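Local coordinates for protein racemase (Pseudovibrio sp. JE062, PDB 3MKC) that is of unknown function but has the two-domain architecture of the enolase superfamily, an N-terminal domain set against a TIM-barrel-type C-terminal domain, at residues F338-P343 against T356-L361; W316-T321 against K352-P357; D136-Y141 against G364-P369; Q29-V34 against G348-Y353. All coordinates share one frame; numbering follows the deposited sequence.

Contact 1. Residues F338-P343 against T356-L361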
# COMPACT_ATOMS: atom_id res chain seq x y z
N PHE A 338 -6.05 -7.43 3.25
CA PHE A 338 -5.06 -6.47 2.75
C PHE A 338 -5.84 -5.18 2.50
O PHE A 338 -7.04 -5.23 2.20
CB PHE A 338 -4.38 -6.99 1.48
CG PHE A 338 -5.29 -7.10 0.29
CD1 PHE A 338 -5.15 -6.23 -0.78
CD2 PHE A 338 -6.26 -8.09 0.23
CE1 PHE A 338 -5.98 -6.33 -1.90
CE2 PHE A 338 -7.10 -8.20 -0.88
CZ PHE A 338 -6.95 -7.32 -1.95
N GLU A 339 -5.19 -4.02 2.62
CA GLU A 339 -5.90 -2.77 2.43
C GLU A 339 -6.26 -2.49 0.99
O GLU A 339 -5.43 -2.63 0.09
CB GLU A 339 -5.12 -1.57 2.99
CG GLU A 339 -5.84 -0.24 2.77
CD GLU A 339 -5.21 0.92 3.53
OE1 GLU A 339 -3.97 1.00 3.58
OE2 GLU A 339 -5.97 1.77 4.05
N TYR A 340 -7.51 -2.09 0.79
CA TYR A 340 -8.01 -1.78 -0.53
C TYR A 340 -9.00 -0.62 -0.43
O TYR A 340 -9.79 -0.55 0.51
CB TYR A 340 -8.71 -3.00 -1.12
CG TYR A 340 -8.93 -2.93 -2.61
CD1 TYR A 340 -7.94 -3.36 -3.50
CD2 TYR A 340 -10.12 -2.45 -3.14
CE1 TYR A 340 -8.14 -3.31 -4.87
CE2 TYR A 340 -10.34 -2.39 -4.51
CZ TYR A 340 -9.34 -2.83 -5.37
OH TYR A 340 -9.55 -2.78 -6.72
N VAL A 341 -8.94 0.29 -1.39
CA VAL A 341 -9.85 1.41 -1.43
C VAL A 341 -10.75 1.12 -2.63
O VAL A 341 -10.27 0.98 -3.75
CB VAL A 341 -9.11 2.76 -1.60
CG1 VAL A 341 -8.29 2.74 -2.88
CG2 VAL A 341 -10.11 3.91 -1.61
N HIS A 342 -12.04 0.98 -2.37
CA HIS A 342 -12.99 0.67 -3.43
C HIS A 342 -13.73 1.92 -3.88
O HIS A 342 -14.03 2.80 -3.08
CB HIS A 342 -13.97 -0.38 -2.92
CG HIS A 342 -14.82 -0.98 -4.00
ND1 HIS A 342 -15.89 -0.31 -4.56
CD2 HIS A 342 -14.74 -2.16 -4.65
CE1 HIS A 342 -16.42 -1.06 -5.51
NE2 HIS A 342 -15.74 -2.19 -5.59
N PRO A 343 -14.02 2.02 -5.20
CA PRO A 343 -14.72 3.16 -5.80
C PRO A 343 -16.10 3.46 -5.23
O PRO A 343 -16.50 4.62 -5.14
CB PRO A 343 -14.79 2.77 -7.28
CG PRO A 343 -13.55 1.96 -7.46
CD PRO A 343 -13.56 1.08 -6.24
N THR A 356 -7.77 1.68 -16.01
CA THR A 356 -8.88 0.77 -16.28
C THR A 356 -8.32 -0.59 -16.67
O THR A 356 -7.23 -0.68 -17.22
CB THR A 356 -9.74 1.31 -17.44
OG1 THR A 356 -10.90 0.48 -17.61
CG2 THR A 356 -8.94 1.31 -18.73
N PRO A 357 -9.06 -1.67 -16.38
CA PRO A 357 -10.36 -1.70 -15.72
C PRO A 357 -10.23 -1.80 -14.20
O PRO A 357 -9.13 -1.86 -13.67
CB PRO A 357 -11.00 -2.94 -16.31
CG PRO A 357 -9.84 -3.88 -16.39
CD PRO A 357 -8.72 -3.00 -16.92
N GLU A 358 -11.37 -1.81 -13.52
CA GLU A 358 -11.44 -1.92 -12.07
C GLU A 358 -11.84 -3.36 -11.76
O GLU A 358 -12.80 -3.87 -12.35
CB GLU A 358 -12.51 -0.96 -11.52
CG GLU A 358 -12.59 -0.89 -10.00
CD GLU A 358 -11.39 -0.20 -9.40
OE1 GLU A 358 -11.01 0.88 -9.90
OE2 GLU A 358 -10.83 -0.72 -8.41
N ALA A 359 -11.12 -4.01 -10.85
CA ALA A 359 -11.43 -5.39 -10.50
C ALA A 359 -12.80 -5.47 -9.83
O ALA A 359 -13.13 -4.66 -8.97
CB ALA A 359 -10.36 -5.95 -9.58
N GLU A 360 -13.58 -6.47 -10.21
CA GLU A 360 -14.91 -6.64 -9.64
C GLU A 360 -14.87 -7.35 -8.29
O GLU A 360 -14.37 -8.47 -8.17
CB GLU A 360 -15.82 -7.40 -10.61
CG GLU A 360 -16.19 -6.61 -11.86
CD GLU A 360 -17.25 -7.29 -12.72
OE1 GLU A 360 -16.89 -7.98 -13.70
OE2 GLU A 360 -18.45 -7.13 -12.39
N LEU A 361 -15.39 -6.68 -7.27
CA LEU A 361 -15.43 -7.24 -5.93
C LEU A 361 -16.70 -8.08 -5.84
O LEU A 361 -17.81 -7.55 -5.92
CB LEU A 361 -15.47 -6.12 -4.89
CG LEU A 361 -15.30 -6.54 -3.43
CD1 LEU A 361 -13.89 -7.10 -3.23
CD2 LEU A 361 -15.53 -5.35 -2.52
O HOH W 1 -8.60 -3.15 -9.41

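Contact 2. Residues W316-T321 against K352-P357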
# COMPACT_ATOMS: atom_id res chain seq x y z
N TRP A 316 -3.31 3.49 -0.55
CA TRP A 316 -4.17 4.65 -0.71
C TRP A 316 -3.64 5.56 -1.81
O TRP A 316 -3.13 6.65 -1.54
CB TRP A 316 -4.29 5.42 0.60
CG TRP A 316 -5.36 6.47 0.55
CD1 TRP A 316 -5.22 7.77 0.16
CD2 TRP A 316 -6.75 6.28 0.83
NE1 TRP A 316 -6.44 8.41 0.17
CE2 TRP A 316 -7.40 7.51 0.57
CE3 TRP A 316 -7.52 5.19 1.26
CZ2 TRP A 316 -8.78 7.68 0.74
CZ3 TRP A 316 -8.90 5.36 1.42
CH2 TRP A 316 -9.51 6.60 1.16
N LYS A 317 -3.73 5.08 -3.05
CA LYS A 317 -3.28 5.84 -4.21
C LYS A 317 -4.34 5.69 -5.30
O LYS A 317 -5.51 5.97 -5.06
CB LYS A 317 -1.94 5.32 -4.73
CG LYS A 317 -0.72 6.11 -4.29
CD LYS A 317 -0.84 7.61 -4.53
CE LYS A 317 0.52 8.27 -4.40
NZ LYS A 317 0.46 9.75 -4.22
N THR A 318 -3.93 5.24 -6.48
CA THR A 318 -4.88 5.07 -7.58
C THR A 318 -5.12 3.61 -7.93
O THR A 318 -4.74 2.71 -7.18
CB THR A 318 -4.40 5.80 -8.85
OG1 THR A 318 -3.34 5.07 -9.47
CG2 THR A 318 -3.92 7.20 -8.51
N GLY A 319 -5.75 3.38 -9.08
CA GLY A 319 -6.03 2.03 -9.50
C GLY A 319 -4.78 1.23 -9.81
O GLY A 319 -4.81 0.01 -9.87
N ILE A 320 -3.66 1.93 -10.02
CA ILE A 320 -2.41 1.26 -10.32
C ILE A 320 -1.93 0.44 -9.12
O ILE A 320 -1.55 -0.72 -9.25
CB ILE A 320 -1.32 2.27 -10.71
CG1 ILE A 320 -1.76 3.05 -11.96
CG2 ILE A 320 -0.01 1.54 -10.99
CD1 ILE A 320 -0.74 4.06 -12.45
N THR A 321 -1.96 1.06 -7.94
CA THR A 321 -1.53 0.37 -6.73
C THR A 321 -2.58 -0.66 -6.30
O THR A 321 -2.23 -1.73 -5.79
CB THR A 321 -1.26 1.38 -5.59
OG1 THR A 321 -0.17 2.22 -5.97
CG2 THR A 321 -0.92 0.65 -4.29
N LYS A 352 -10.66 6.71 -9.05
CA LYS A 352 -11.73 6.18 -9.88
C LYS A 352 -11.48 6.14 -11.39
O LYS A 352 -11.83 5.16 -12.04
CB LYS A 352 -13.02 6.97 -9.63
CG LYS A 352 -13.59 6.84 -8.23
CD LYS A 352 -14.92 7.59 -8.17
CE LYS A 352 -15.63 7.39 -6.85
NZ LYS A 352 -16.97 8.03 -6.88
N TYR A 353 -10.88 7.19 -11.94
CA TYR A 353 -10.68 7.26 -13.39
C TYR A 353 -9.29 7.09 -14.03
O TYR A 353 -9.21 6.85 -15.23
CB TYR A 353 -11.24 8.59 -13.92
CG TYR A 353 -12.52 9.06 -13.26
CD1 TYR A 353 -13.67 8.28 -13.29
CD2 TYR A 353 -12.58 10.31 -12.64
CE1 TYR A 353 -14.87 8.74 -12.71
CE2 TYR A 353 -13.76 10.77 -12.07
CZ TYR A 353 -14.90 9.99 -12.11
OH TYR A 353 -16.06 10.46 -11.55
N LEU A 354 -8.21 7.20 -13.26
CA LEU A 354 -6.88 7.11 -13.87
C LEU A 354 -6.57 5.87 -14.71
O LEU A 354 -6.08 6.00 -15.83
CB LEU A 354 -5.78 7.28 -12.82
CG LEU A 354 -4.37 7.36 -13.41
CD1 LEU A 354 -4.28 8.53 -14.39
CD2 LEU A 354 -3.37 7.53 -12.27
N VAL A 355 -6.84 4.68 -14.17
CA VAL A 355 -6.58 3.47 -14.94
C VAL A 355 -7.81 2.60 -15.05
O VAL A 355 -8.77 2.75 -14.29
CB VAL A 355 -5.44 2.61 -14.33
CG1 VAL A 355 -4.10 3.31 -14.53
CG2 VAL A 355 -5.71 2.35 -12.86
N THR A 356 -7.77 1.68 -16.01
CA THR A 356 -8.88 0.77 -16.28
C THR A 356 -8.32 -0.59 -16.67
O THR A 356 -7.23 -0.68 -17.22
CB THR A 356 -9.74 1.31 -17.44
OG1 THR A 356 -10.90 0.48 -17.61
CG2 THR A 356 -8.94 1.31 -18.73
N PRO A 357 -9.06 -1.67 -16.38
CA PRO A 357 -10.36 -1.70 -15.72
C PRO A 357 -10.23 -1.80 -14.20
O PRO A 357 -9.13 -1.86 -13.67
CB PRO A 357 -11.00 -2.94 -16.31
CG PRO A 357 -9.84 -3.88 -16.39
CD PRO A 357 -8.72 -3.00 -16.92

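Contact 3. Residues D136-Y141 against G364-P369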
# COMPACT_ATOMS: atom_id res chain seq x y z
N ASP A 136 -7.98 -19.38 -4.12
CA ASP A 136 -8.85 -19.22 -5.27
C ASP A 136 -9.42 -17.81 -5.26
O ASP A 136 -9.86 -17.30 -6.29
CB ASP A 136 -9.94 -20.30 -5.28
CG ASP A 136 -11.04 -20.01 -4.30
OD1 ASP A 136 -10.73 -19.73 -3.12
OD2 ASP A 136 -12.22 -20.06 -4.71
N LYS A 137 -9.39 -17.16 -4.09
CA LYS A 137 -9.88 -15.79 -3.94
C LYS A 137 -9.23 -15.05 -2.77
O LYS A 137 -8.76 -15.67 -1.82
CB LYS A 137 -11.40 -15.78 -3.72
CG LYS A 137 -12.22 -16.39 -4.85
CD LYS A 137 -13.28 -15.42 -5.36
CE LYS A 137 -14.14 -14.89 -4.22
NZ LYS A 137 -15.15 -13.90 -4.69
N VAL A 138 -9.20 -13.72 -2.84
CA VAL A 138 -8.63 -12.93 -1.75
C VAL A 138 -9.69 -11.94 -1.26
O VAL A 138 -10.58 -11.56 -2.01
CB VAL A 138 -7.37 -12.16 -2.19
CG1 VAL A 138 -6.31 -13.14 -2.69
CG2 VAL A 138 -7.71 -11.14 -3.27
N HIS A 139 -9.59 -11.55 0.01
CA HIS A 139 -10.55 -10.62 0.60
C HIS A 139 -9.87 -9.42 1.21
O HIS A 139 -9.05 -9.54 2.12
CB HIS A 139 -11.37 -11.33 1.69
CG HIS A 139 -12.10 -12.54 1.19
ND1 HIS A 139 -11.46 -13.74 0.95
CD2 HIS A 139 -13.39 -12.72 0.85
CE1 HIS A 139 -12.34 -14.61 0.47
NE2 HIS A 139 -13.52 -14.01 0.40
N PRO A 140 -10.20 -8.22 0.71
CA PRO A 140 -9.57 -7.03 1.26
C PRO A 140 -10.39 -6.45 2.39
O PRO A 140 -11.54 -6.84 2.60
CB PRO A 140 -9.56 -6.09 0.08
CG PRO A 140 -10.96 -6.35 -0.48
CD PRO A 140 -11.06 -7.87 -0.43
N TYR A 141 -9.79 -5.54 3.15
CA TYR A 141 -10.56 -4.85 4.17
C TYR A 141 -10.64 -3.48 3.52
O TYR A 141 -9.71 -3.06 2.82
CB TYR A 141 -9.83 -4.80 5.53
CG TYR A 141 -8.65 -3.86 5.66
CD1 TYR A 141 -8.82 -2.48 5.72
CD2 TYR A 141 -7.35 -4.37 5.79
CE1 TYR A 141 -7.74 -1.63 5.92
CE2 TYR A 141 -6.27 -3.52 5.99
CZ TYR A 141 -6.46 -2.15 6.05
OH TYR A 141 -5.39 -1.32 6.24
N GLY A 364 -17.53 -9.72 -1.50
CA GLY A 364 -16.45 -9.20 -0.68
C GLY A 364 -15.07 -9.74 -1.00
O GLY A 364 -14.15 -9.62 -0.20
N GLY A 365 -14.91 -10.34 -2.18
CA GLY A 365 -13.62 -10.90 -2.54
C GLY A 365 -13.27 -10.78 -4.01
O GLY A 365 -14.15 -10.60 -4.86
N PHE A 366 -11.98 -10.90 -4.31
CA PHE A 366 -11.50 -10.81 -5.68
C PHE A 366 -11.05 -12.17 -6.22
O PHE A 366 -10.49 -12.97 -5.49
CB PHE A 366 -10.32 -9.84 -5.77
CG PHE A 366 -10.70 -8.41 -5.51
CD1 PHE A 366 -11.66 -7.78 -6.29
CD2 PHE A 366 -10.10 -7.70 -4.47
CE1 PHE A 366 -12.02 -6.46 -6.05
CE2 PHE A 366 -10.46 -6.38 -4.22
CZ PHE A 366 -11.42 -5.75 -5.01
N ALA A 367 -11.31 -12.40 -7.50
CA ALA A 367 -10.91 -13.64 -8.14
C ALA A 367 -9.50 -13.44 -8.67
O ALA A 367 -9.00 -12.32 -8.71
CB ALA A 367 -11.85 -13.96 -9.31
N LYS A 368 -8.85 -14.52 -9.08
CA LYS A 368 -7.49 -14.43 -9.60
C LYS A 368 -7.43 -13.58 -10.86
O LYS A 368 -8.26 -13.73 -11.76
CB LYS A 368 -6.95 -15.83 -9.91
CG LYS A 368 -6.91 -16.73 -8.68
CD LYS A 368 -6.04 -17.96 -8.90
CE LYS A 368 -6.60 -18.89 -9.94
NZ LYS A 368 -5.82 -20.17 -9.99
N PRO A 369 -6.47 -12.65 -10.94
CA PRO A 369 -6.36 -11.81 -12.13
C PRO A 369 -6.13 -12.69 -13.36
O PRO A 369 -5.45 -13.71 -13.26
CB PRO A 369 -5.16 -10.92 -11.81
CG PRO A 369 -5.28 -10.74 -10.33
CD PRO A 369 -5.58 -12.15 -9.86
O HOH W 2 -10.34 -16.95 -8.74
O HOH W 3 -14.10 -7.99 2.15

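Contact 4. Residues Q29-V34 against G348-Y353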
# COMPACT_ATOMS: atom_id res chain seq x y z
N GLN A 29 -5.58 15.56 -4.54
CA GLN A 29 -5.27 14.21 -4.99
C GLN A 29 -4.22 14.25 -6.08
O GLN A 29 -4.29 15.07 -6.99
CB GLN A 29 -6.52 13.54 -5.57
CG GLN A 29 -7.81 13.93 -4.89
CD GLN A 29 -9.02 13.48 -5.66
OE1 GLN A 29 -10.14 13.93 -5.40
NE2 GLN A 29 -8.82 12.58 -6.63
N ASN A 30 -3.26 13.34 -6.01
CA ASN A 30 -2.23 13.31 -7.02
C ASN A 30 -1.43 12.03 -6.93
O ASN A 30 -1.56 11.25 -5.99
CB ASN A 30 -1.30 14.52 -6.87
CG ASN A 30 -0.65 14.59 -5.50
OD1 ASN A 30 -0.02 13.63 -5.06
ND2 ASN A 30 -0.78 15.72 -4.84
N THR A 31 -0.61 11.81 -7.95
CA THR A 31 0.24 10.65 -7.99
C THR A 31 1.30 10.89 -9.05
O THR A 31 1.32 11.93 -9.72
CB THR A 31 -0.54 9.36 -8.33
OG1 THR A 31 0.30 8.23 -8.14
CG2 THR A 31 -1.01 9.39 -9.79
N VAL A 32 2.19 9.92 -9.19
CA VAL A 32 3.23 10.01 -10.18
C VAL A 32 3.26 8.68 -10.90
O VAL A 32 3.73 7.68 -10.36
CB VAL A 32 4.60 10.28 -9.54
CG1 VAL A 32 5.65 10.43 -10.61
CG2 VAL A 32 4.51 11.52 -8.67
N VAL A 33 2.72 8.66 -12.11
CA VAL A 33 2.70 7.43 -12.88
C VAL A 33 4.09 7.16 -13.42
O VAL A 33 4.78 8.08 -13.87
CB VAL A 33 1.74 7.53 -14.08
CG1 VAL A 33 1.82 6.26 -14.91
CG2 VAL A 33 0.32 7.76 -13.58
N VAL A 34 4.52 5.91 -13.34
CA VAL A 34 5.81 5.53 -13.87
C VAL A 34 5.56 4.61 -15.06
O VAL A 34 4.98 3.53 -14.91
CB VAL A 34 6.66 4.77 -12.83
CG1 VAL A 34 7.96 4.30 -13.47
CG2 VAL A 34 6.93 5.67 -11.64
N GLY A 348 -12.77 10.05 -4.72
CA GLY A 348 -11.46 10.29 -5.28
C GLY A 348 -11.48 10.05 -6.77
O GLY A 348 -11.37 8.91 -7.23
N GLU A 349 -11.63 11.13 -7.53
CA GLU A 349 -11.67 11.07 -8.98
C GLU A 349 -10.47 10.32 -9.55
O GLU A 349 -10.60 9.48 -10.44
CB GLU A 349 -11.70 12.48 -9.58
CG GLU A 349 -12.98 13.29 -9.34
CD GLU A 349 -13.18 13.71 -7.90
OE1 GLU A 349 -12.17 14.01 -7.22
OE2 GLU A 349 -14.34 13.78 -7.44
N LEU A 350 -9.29 10.64 -9.03
CA LEU A 350 -8.05 10.01 -9.50
C LEU A 350 -8.09 8.50 -9.31
O LEU A 350 -7.78 7.74 -10.23
CB LEU A 350 -6.87 10.61 -8.73
CG LEU A 350 -5.58 10.77 -9.53
CD1 LEU A 350 -5.84 11.59 -10.79
CD2 LEU A 350 -4.55 11.46 -8.65
N ARG A 351 -8.48 8.06 -8.12
CA ARG A 351 -8.57 6.64 -7.81
C ARG A 351 -9.61 5.97 -8.71
O ARG A 351 -9.47 4.81 -9.09
CB ARG A 351 -8.97 6.44 -6.35
CG ARG A 351 -9.38 5.01 -6.02
CD ARG A 351 -8.20 4.06 -6.14
NE ARG A 351 -8.59 2.67 -5.93
CZ ARG A 351 -9.18 1.91 -6.85
NH1 ARG A 351 -9.45 2.40 -8.05
NH2 ARG A 351 -9.50 0.65 -6.56
N LYS A 352 -10.66 6.71 -9.05
CA LYS A 352 -11.73 6.18 -9.88
C LYS A 352 -11.48 6.14 -11.39
O LYS A 352 -11.83 5.16 -12.04
CB LYS A 352 -13.02 6.97 -9.63
CG LYS A 352 -13.59 6.84 -8.23
CD LYS A 352 -14.92 7.59 -8.17
CE LYS A 352 -15.63 7.39 -6.85
NZ LYS A 352 -16.97 8.03 -6.88
N TYR A 353 -10.88 7.19 -11.94
CA TYR A 353 -10.68 7.26 -13.39
C TYR A 353 -9.29 7.09 -14.03
O TYR A 353 -9.21 6.85 -15.23
CB TYR A 353 -11.24 8.59 -13.92
CG TYR A 353 -12.52 9.06 -13.26
CD1 TYR A 353 -13.67 8.28 -13.29
CD2 TYR A 353 -12.58 10.31 -12.64
CE1 TYR A 353 -14.87 8.74 -12.71
CE2 TYR A 353 -13.76 10.77 -12.07
CZ TYR A 353 -14.90 9.99 -12.11
OH TYR A 353 -16.06 10.46 -11.55

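Contact 1. Residues F338-P343 against T356-L361
Tyr340, at the end of strand 339-340, and Pro343, just beyond it, both approach Glu358, and the glutamate is the side chain to follow. Its CB lies at the root of a chain that first runs with CG anti to the backbone N (chi1 -175°) and then bends at chi2 (70°). From CG onward the chain reaches the proline ring tip to tip: Glu358 CG is 3.9 Å from Pro343 CG, and Glu358 CD is nearer to the same carbon at 3.6 Å. Of the two carboxylate oxygens, OE1 is also close to Pro343 CG, whereas OE2 meets the phenol, 3.0 Å from Tyr340 OH. Ring and carboxylate approach tip to tip with their planes 77° apart. OE2 also forms a salt bridge with Arg351, outside both segments. A water completes the polar cluster, donating to Tyr340 OH at 2.9 Å and accepting from Ala359 N at 3.0 Å. Separately, His342 CD2 packs 3.9 Å from Leu361 CD2, while His342 ND1 is hydrogen-bonded to Glu344 N. The contact thus joins a strand of the barrel sheet, paired in parallel with strand 137-143, to the loop leading toward strand 366-367. Its chemistry is mixed: Pro343 CG abuts the carboxylate carbon and Leu361 the imidazole, while the outside partner Arg351 is consistent with an ionised Glu358 beside a water-bridged phenol.

Contact 2. Residues W316-T321 against K352-P357
Thr318 meets Leu354 first, and both of its branches touch the same methyl: OG1 lies 3.7 Å and CG2 3.8 Å from Leu354 CD2. OG1 stands between the backbone N and the carbonyl carbon (chi1 75°), and in this setting it accepts from Ile320 N at 3.2 Å with an N-H...O angle of 166°. Thr318 is the N-cap residue of helix 319-331, and this is its capping bond. The same hydroxyl is hydrogen-bonded to Glu47 of strand 43-48, so one oxygen serves both the helix start and the N-terminal domain. Gly319 follows, and its bare backbone is pressed by a methyl: Val355 CG2 is 3.4 Å from Gly319 C and equally near its CA. Gly319 N is buried here with no polar partner in the model. The helix that begins at this glycine follows strand 310-311 and precedes strand 339-340 in the chain, as helices alternate with strands in a TIM-type barrel; Val355 belongs to the short strand 355-356, paired antiparallel with strand 377-378. One residue further, Ile320 crosses Val355 at about a right angle. Its CG1, set beside the backbone N by chi1 of -60°, comes within 3.5 Å of Val355 CG1, tighter than usual for two carbons. Ile320 CD1 reaches Leu354 CD2 more loosely, at 4.4 Å. Beyond the two segments, Leu354 also packs on Thr31 and Val33 of strand 29-38, and Ile320 touches Met112 of helix 102-122.

Contact 3. Residues D136-Y141 against G364-P369
Val138 and Phe366 exchange two backbone hydrogen bonds, which settle the register. Val138 N donates to Phe366 O at 3.0 Å (160° at the hydrogen), and Phe366 N donates to Val138 O at 2.8 Å (162°), an antiparallel hydrogen-bonded pair. Phe366 O has a further neighbour, with Lys137 CA making a CA-H...O contact at 3.3 Å. Strand 137-143 belongs to the sheet of the barrel-type domain, flanked in parallel by strands 175-179 and 339-340; strand 366-367 joins it from the chain's C-terminal part, near its first residues. Val138 and Phe366 place their side chains on one face, Val138 CG2 near the plane of the phenyl ring at its edge, and Pro140 CG 3.8 Å from Phe366 CE2. The ammonium of Lys137 bonds to Val362 O and only weakly to Gly365 O. At the two ends waters take over where no direct backbone bond is made. One donates to Pro140 O at 2.8 Å and to Gly364 O at 2.9 Å. Another accepts from Lys368 N at 2.9 Å, though its link to Asp136 O is suspiciously short and remains doubtful.

Contact 4. Residues Q29-V34 against G348-Y353
Leu350 and Asn30 form the tight part of this contact. A single leucine methyl is pushed against the strand backbone, with Leu350 CD2 only 3.4 Å from Asn30 CA and 3.5 Å from Asn30 N. The first torsion of Leu350 (chi1 -145°) sets its CG away from the usual staggered positions. Thr31 adds a looser touch, its CG2 4.3 Å from Leu350 CD2, while its hydroxyl is bonded to Glu47. Leu350 also rests on Val20 of strand 12-22, so it packs helix 349-353 of the barrel-type domain against strands 12-22 and 29-38 of the N-terminal sheet. The axes of strand 29-34 and helix 349-353 pass 8.5 Å apart at 52°.

On the more open side lie Gln29 and Glu349, both partly exposed. Their side chains cross at about a right angle, and the amide and carboxylate planes differ by only 27°. The modelled Gln29 OE1 sits 2.7 Å from Glu349 OE1, and Gln29 NE2 is 3.1 Å from Leu350 N, a distance between two nitrogens. The amide is probably turned over in the model; reversed, it might bond to the carboxylate and to the amides of the first helical turn, next to Gly348 at the N-cap. The chemistry therefore implies an apolar anchor at Leu350 and, beside it, a polar edge whose hydrogen bonding remains tentative.

Overall arrangement
From the N terminus, strand 29-34 opens contact 4 and residues 136-141 open contact 3, before 316-321 and 338-343 open contacts 2 and 1. The closing segments come close together: 348-353, 352-357, 356-361 and 364-369. Contact 3 therefore closes a long loop that holds contacts 1 and 2, whereas contact 4, which starts earliest and closes first, crosses contacts 1 and 3. Contacts 2 and 4 share Lys352 and Tyr353, and contacts 1 and 2 share Thr356 and Pro357. Contact 4 ties the N-terminal sheet to the barrel-type domain, while contact 2 stays within the latter. Contacts 1 and 3 meet in the barrel sheet through strands 339-340 and 137-143, and Arg351 links contacts 1 and 4.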